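Local coordinates for capsid polyprotein VP90 (Turkey astrovirus 2, PDB 3TS3), which forms, through the globular projection domain described here, the spike of the astrovirus capsid, and as a whole probably self-assembles into the icosahedral shell, at residues Y16-F21 with V26-T31. Sequence-based numbering, arbitrary orientation.
Sequences YFVYNF and VSTTET. With SO4 (sulfate ion), chain I.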
loop_
_atom_site.group_PDB
_atom_site.type_symbol
_atom_site.label_atom_id
_atom_site.label_comp_id
_atom_site.label_asym_id
_atom_site.label_seq_id
_atom_site.Cartn_x
_atom_site.Cartn_y
_atom_site.Cartn_z
ATOM N N TYR C 16 -8.939 16.478 -11.100
ATOM C CA TYR C 16 -8.298 15.705 -12.159
ATOM C C TYR C 16 -7.969 14.316 -11.648
ATOM O O TYR C 16 -8.059 14.062 -10.465
ATOM C CB TYR C 16 -7.023 16.404 -12.661
ATOM C CG TYR C 16 -7.277 17.799 -13.173
ATOM C CD1 TYR C 16 -6.996 18.897 -12.390
ATOM C CD2 TYR C 16 -7.834 18.011 -14.424
ATOM C CE1 TYR C 16 -7.237 20.165 -12.836
ATOM C CE2 TYR C 16 -8.076 19.284 -14.879
ATOM C CZ TYR C 16 -7.779 20.353 -14.076
ATOM O OH TYR C 16 -8.020 21.640 -14.495
ATOM N N PHE C 17 -7.561 13.432 -12.550
ATOM C CA PHE C 17 -7.237 12.070 -12.160
ATOM C C PHE C 17 -6.106 12.153 -11.128
ATOM O O PHE C 17 -6.189 11.541 -10.067
ATOM C CB PHE C 17 -6.781 11.301 -13.412
ATOM C CG PHE C 17 -6.705 9.801 -13.242
ATOM C CD1 PHE C 17 -5.788 9.232 -12.395
ATOM C CD2 PHE C 17 -7.527 8.975 -13.977
ATOM C CE1 PHE C 17 -5.711 7.869 -12.264
ATOM C CE2 PHE C 17 -7.454 7.609 -13.851
ATOM C CZ PHE C 17 -6.548 7.054 -12.993
ATOM N N VAL C 18 -5.069 12.932 -11.438
ATOM C CA VAL C 18 -4.003 13.220 -10.488
ATOM C C VAL C 18 -3.883 14.734 -10.401
ATOM O O VAL C 18 -3.843 15.402 -11.415
ATOM C CB VAL C 18 -2.650 12.641 -10.934
ATOM C CG1 VAL C 18 -1.574 12.890 -9.862
ATOM C CG2 VAL C 18 -2.780 11.169 -11.261
ATOM N N TYR C 19 -3.851 15.263 -9.187
ATOM C CA TYR C 19 -3.769 16.703 -8.991
ATOM C C TYR C 19 -2.856 17.067 -7.824
ATOM O O TYR C 19 -2.550 16.246 -6.979
ATOM C CB TYR C 19 -5.173 17.295 -8.799
ATOM C CG TYR C 19 -5.911 16.687 -7.636
ATOM C CD1 TYR C 19 -6.581 15.482 -7.765
ATOM C CD2 TYR C 19 -5.914 17.305 -6.403
ATOM C CE1 TYR C 19 -7.229 14.917 -6.694
ATOM C CE2 TYR C 19 -6.558 16.745 -5.326
ATOM C CZ TYR C 19 -7.215 15.548 -5.481
ATOM O OH TYR C 19 -7.865 14.979 -4.420
ATOM N N ASN C 20 -2.401 18.310 -7.814
ATOM C CA ASN C 20 -1.561 18.816 -6.735
ATOM C C ASN C 20 -2.326 19.664 -5.712
ATOM O O ASN C 20 -3.521 19.868 -5.845
ATOM C CB ASN C 20 -0.293 19.499 -7.265
ATOM C CG ASN C 20 -0.565 20.812 -7.967
ATOM O OD1 ASN C 20 -1.602 21.425 -7.785
ATOM N ND2 ASN C 20 0.401 21.258 -8.758
ATOM N N PHE C 21 -1.621 20.151 -4.697
ATOM C CA PHE C 21 -2.242 20.930 -3.625
ATOM C C PHE C 21 -2.834 22.243 -4.121
ATOM O O PHE C 21 -3.678 22.820 -3.463
ATOM C CB PHE C 21 -1.289 21.162 -2.449
ATOM C CG PHE C 21 -1.226 20.016 -1.464
ATOM C CD1 PHE C 21 -0.013 19.472 -1.105
ATOM C CD2 PHE C 21 -2.372 19.492 -0.909
ATOM C CE1 PHE C 21 0.059 18.430 -0.212
ATOM C CE2 PHE C 21 -2.306 18.450 -0.004
ATOM C CZ PHE C 21 -1.085 17.921 0.341
ATOM N N VAL C 26 -1.966 17.009 -12.903
ATOM C CA VAL C 26 -0.678 16.365 -13.059
ATOM C C VAL C 26 -0.897 15.329 -14.151
ATOM O O VAL C 26 -1.739 14.470 -14.024
ATOM C CB VAL C 26 -0.218 15.695 -11.754
ATOM C CG1 VAL C 26 1.066 14.896 -11.976
ATOM C CG2 VAL C 26 0.010 16.752 -10.690
ATOM N N SER C 27 -0.145 15.422 -15.235
ATOM C CA SER C 27 -0.359 14.507 -16.348
ATOM C C SER C 27 -0.028 13.066 -16.002
ATOM O O SER C 27 0.895 12.805 -15.256
ATOM C CB SER C 27 0.450 14.926 -17.571
ATOM O OG SER C 27 0.290 13.973 -18.602
ATOM N N THR C 28 -0.781 12.146 -16.593
ATOM C CA THR C 28 -0.599 10.717 -16.368
ATOM C C THR C 28 0.329 10.059 -17.390
ATOM O O THR C 28 0.416 8.850 -17.450
ATOM C CB THR C 28 -1.934 9.949 -16.307
ATOM O OG1 THR C 28 -2.676 10.146 -17.515
ATOM C CG2 THR C 28 -2.759 10.415 -15.122
ATOM N N THR C 29 1.011 10.866 -18.196
ATOM C CA THR C 29 1.947 10.323 -19.170
ATOM C C THR C 29 3.116 9.591 -18.532
ATOM O O THR C 29 3.535 8.559 -19.032
ATOM C CB THR C 29 2.550 11.409 -20.054
ATOM O OG1 THR C 29 1.514 12.080 -20.757
ATOM C CG2 THR C 29 3.492 10.782 -21.057
ATOM N N GLU C 30 3.659 10.144 -17.454
ATOM C CA GLU C 30 4.797 9.527 -16.786
ATOM C C GLU C 30 4.447 8.348 -15.900
ATOM O O GLU C 30 3.401 8.309 -15.262
ATOM C CB GLU C 30 5.567 10.506 -15.887
ATOM C CG GLU C 30 5.729 11.925 -16.338
ATOM C CD GLU C 30 5.971 12.841 -15.139
ATOM O OE1 GLU C 30 6.732 12.447 -14.224
ATOM O OE2 GLU C 30 5.381 13.939 -15.092
ATOM N N THR C 31 5.394 7.434 -15.810
ATOM C CA THR C 31 5.332 6.339 -14.885
ATOM C C THR C 31 5.361 6.891 -13.462
ATOM O O THR C 31 6.015 7.884 -13.183
ATOM C CB THR C 31 6.565 5.438 -15.073
ATOM O OG1 THR C 31 6.343 4.538 -16.163
ATOM C CG2 THR C 31 6.875 4.657 -13.812
HETATM S S SO4 I . -0.738 15.679 -21.474
HETATM O O1 SO4 I . -0.699 15.867 -22.926
HETATM O O2 SO4 I . -1.839 14.792 -21.128
HETATM O O3 SO4 I . 0.533 15.100 -21.047
HETATM O O4 SO4 I . -0.909 16.975 -20.820
HETATM O O HOH W 1 -4.489 13.900 -14.187
#
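Val18 and Val26 meet through their branches: CG1 of Val18 lies 3.6 Å from CB of Val26 and also touches its CG1. Both side chains set CG1 anti to the backbone N (chi1 -176° in Val18, 174° in Val26), which leaves CG2 of each valine to reach a different neighbour. CG2 of Val18 packs 3.9 Å from the methyl CG2 of Thr28, and CG2 of Val26 rests against the backbone between Tyr19 and Asn20. Short, branched side chains suit so close an approach of two backbone segments. Threonine serves two needs here, since its methyl packs on Val18 and grazes Phe17 obliquely while its OG1 bonds to Glu114 and the backbone N of Ala116. Phe34 and Met99 extend the apolar cluster.

A single direct backbone bond links the segments, from Val26 N to Val18 O at 2.9 Å. Beside it a water takes the N-H of Val18 (3.0 Å) and lies 2.8 Å from Val26 O, to which it probably donates, filling the place of a second rung.

On the far side of the backbone, Ser27 OG donates to a sulfate oxygen, O3, at 2.7 Å and accepts from Thr29 N at 3.2 Å, closing an ST turn. Thr29 OG1 adds a weak bond to the same oxygen, and NH2 of Arg25 also hydrogen-bonds to the ion, which probably came from the crystallisation liquor.

One direct and one water-bridged link between irregular segments of one chain, running antiparallel where they meet, make a hairpin-like loop, which leads into strand 34-37 of the spike domain's antiparallel sheet.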